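Local structure of delta toxin (Clostridium perfringens, 2YGT) at residues G85-P90 with Q196-S201. The protein is a haemolytic beta-pore-forming toxin related to the leukocidin/haemolysin family, and probably assembles into a beta-barrel pore in the target cell membrane. Residues are numbered along the deposited sequence; the frame is centred on the assembly and turned at random.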
loop_
_atom_site.group_PDB
_atom_site.type_symbol
_atom_site.label_atom_id
_atom_site.label_comp_id
_atom_site.label_asym_id
_atom_site.label_seq_id
_atom_site.Cartn_x
_atom_site.Cartn_y
_atom_site.Cartn_z
ATOM N N GLY A 85 4.569 16.651 26.845
ATOM C CA GLY A 85 5.120 16.511 25.509
ATOM C C GLY A 85 4.185 15.788 24.558
ATOM O O GLY A 85 3.349 14.986 24.978
ATOM N N VAL A 86 4.324 16.072 23.268
ATOM C CA VAL A 86 3.449 15.483 22.263
ATOM C C VAL A 86 4.241 14.862 21.123
ATOM O O VAL A 86 5.168 15.472 20.590
ATOM C CB VAL A 86 2.482 16.532 21.668
ATOM C CG1 VAL A 86 1.583 15.888 20.617
ATOM C CG2 VAL A 86 1.656 17.189 22.766
ATOM N N MET A 87 3.874 13.640 20.758
ATOM C CA MET A 87 4.426 13.005 19.572
ATOM C C MET A 87 3.302 12.695 18.594
ATOM O O MET A 87 2.500 11.791 18.824
ATOM C CB MET A 87 5.171 11.718 19.930
ATOM C CG MET A 87 5.593 10.903 18.718
ATOM S SD MET A 87 6.201 9.259 19.138
ATOM C CE MET A 87 6.174 8.470 17.531
ATOM N N ARG A 88 3.237 13.460 17.511
ATOM C CA ARG A 88 2.263 13.199 16.458
ATOM C C ARG A 88 2.771 12.083 15.553
ATOM O O ARG A 88 3.925 12.099 15.126
ATOM C CB ARG A 88 1.965 14.479 15.673
ATOM C CG ARG A 88 1.286 15.536 16.530
ATOM C CD ARG A 88 1.133 16.871 15.823
ATOM N NE ARG A 88 0.217 16.797 14.691
ATOM C CZ ARG A 88 -0.474 17.832 14.225
ATOM N NH1 ARG A 88 -0.365 19.021 14.807
ATOM N NH2 ARG A 88 -1.282 17.678 13.185
ATOM N N TRP A 89 1.911 11.107 15.278
ATOM C CA TRP A 89 2.324 9.905 14.561
ATOM C C TRP A 89 1.192 9.342 13.692
ATOM O O TRP A 89 0.016 9.600 13.956
ATOM C CB TRP A 89 2.818 8.847 15.559
ATOM C CG TRP A 89 1.738 8.334 16.470
ATOM C CD1 TRP A 89 1.124 9.017 17.481
ATOM C CD2 TRP A 89 1.143 7.029 16.449
ATOM N NE1 TRP A 89 0.185 8.219 18.088
ATOM C CE2 TRP A 89 0.176 6.994 17.473
ATOM C CE3 TRP A 89 1.335 5.887 15.663
ATOM C CZ2 TRP A 89 -0.599 5.865 17.733
ATOM C CZ3 TRP A 89 0.564 4.763 15.923
ATOM C CH2 TRP A 89 -0.392 4.761 16.951
ATOM N N PRO A 90 1.547 8.569 12.651
ATOM C CA PRO A 90 0.549 8.004 11.738
ATOM C C PRO A 90 0.013 6.678 12.263
ATOM O O PRO A 90 0.634 5.638 12.048
ATOM C CB PRO A 90 1.356 7.739 10.455
ATOM C CG PRO A 90 2.814 8.028 10.802
ATOM C CD PRO A 90 2.900 8.127 12.289
ATOM N N GLN A 196 1.620 3.402 27.573
ATOM C CA GLN A 196 3.074 3.534 27.519
ATOM C C GLN A 196 3.688 3.096 26.189
ATOM O O GLN A 196 4.888 2.823 26.117
ATOM C CB GLN A 196 3.719 2.723 28.649
ATOM C CG GLN A 196 3.037 2.851 29.999
ATOM C CD GLN A 196 3.415 1.723 30.943
ATOM O OE1 GLN A 196 4.549 1.646 31.420
ATOM N NE2 GLN A 196 2.463 0.838 31.215
ATOM N N MET A 197 2.879 3.042 25.137
ATOM C CA MET A 197 3.346 2.491 23.868
ATOM C C MET A 197 4.590 3.184 23.301
ATOM O O MET A 197 5.479 2.518 22.770
ATOM C CB MET A 197 2.213 2.414 22.831
ATOM C CG MET A 197 1.654 3.747 22.375
ATOM S SD MET A 197 0.136 3.523 21.415
ATOM C CE MET A 197 0.674 2.317 20.214
ATOM N N PHE A 198 4.665 4.508 23.418
ATOM C CA PHE A 198 5.823 5.240 22.900
ATOM C C PHE A 198 6.601 5.973 23.994
ATOM O O PHE A 198 7.349 6.912 23.722
ATOM C CB PHE A 198 5.408 6.211 21.789
ATOM C CG PHE A 198 4.771 5.537 20.606
ATOM C CD1 PHE A 198 5.403 4.482 19.970
ATOM C CD2 PHE A 198 3.538 5.958 20.130
ATOM C CE1 PHE A 198 4.819 3.854 18.886
ATOM C CE2 PHE A 198 2.950 5.338 19.043
ATOM C CZ PHE A 198 3.593 4.281 18.422
ATOM N N MET A 199 6.421 5.524 25.230
ATOM C CA MET A 199 7.106 6.104 26.380
ATOM C C MET A 199 8.470 5.437 26.613
ATOM O O MET A 199 8.552 4.237 26.874
ATOM C CB MET A 199 6.215 5.984 27.622
ATOM C CG MET A 199 6.727 6.711 28.849
ATOM S SD MET A 199 5.792 6.259 30.331
ATOM C CE MET A 199 4.142 6.750 29.848
ATOM N N ARG A 200 9.541 6.220 26.509
ATOM C CA ARG A 200 10.892 5.682 26.654
ATOM C C ARG A 200 11.189 5.250 28.088
ATOM O O ARG A 200 11.877 4.255 28.316
ATOM C CB ARG A 200 11.936 6.700 26.188
ATOM C CG ARG A 200 13.356 6.161 26.185
ATOM C CD ARG A 200 14.323 7.148 25.551
ATOM N NE ARG A 200 15.467 6.466 24.950
ATOM C CZ ARG A 200 16.650 6.318 25.539
ATOM N NH1 ARG A 200 16.859 6.809 26.754
ATOM N NH2 ARG A 200 17.629 5.682 24.908
ATOM N N SER A 201 10.675 6.006 29.051
ATOM C CA SER A 201 10.886 5.687 30.454
ATOM C C SER A 201 9.802 6.318 31.312
ATOM O O SER A 201 9.093 7.223 30.870
ATOM C CB SER A 201 12.264 6.159 30.920
ATOM O OG SER A 201 12.264 7.549 31.196
#
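Met87 reaches the loop 196-201 through its sulfur, SD standing 4.1 Å from Phe198 CB. Because its CG lies opposite the backbone N (chi1 171°) and the chain stays extended to CE, the thioether leaves the strand and crosses the Phe198 side chain at about a right angle. SD is 4.8 Å from the Phe198 ring centroid and 35° off the ring normal, an oblique Met-aromatic contact, while CE sits over one face of that ring. Two residues further on, Trp89 points from the same side of the strand, as alternation requires. The Phe198 ring turns an edge to the indole face: Phe198 CE2 hangs over its centre, 3.6 Å from Trp89 CD2, and the planes stand at 73°, a T-shaped pair with the six-membered ring at 4.8 Å between centroids. Met197 adds its end, CE approaching Trp89 CH2 at 4.2 Å, and its sulfur makes a second oblique Met-aromatic contact, with Trp89. Both loop residues occupy the middle of a type I turn, Gln196 to Met199, closed by Met199 N to Gln196 O at 3.2 Å, which presents them together. No hydrogen bond crosses the interface; the indole NE1 is instead bonded to Asn267 OD1. Through this buried apolar cluster the loop between strand 170-177 and helix 219-222 packs against strand 84-99, probably in the rim of the leukocidin-type fold, away from the zinc sites. Phe177 meets both aromatic rings edge-to-face, Ile221 of the short helix touches Met87, Trp89 and Phe198, and strands 76-79 and 241-259 flank residues 85-90 in the sheet.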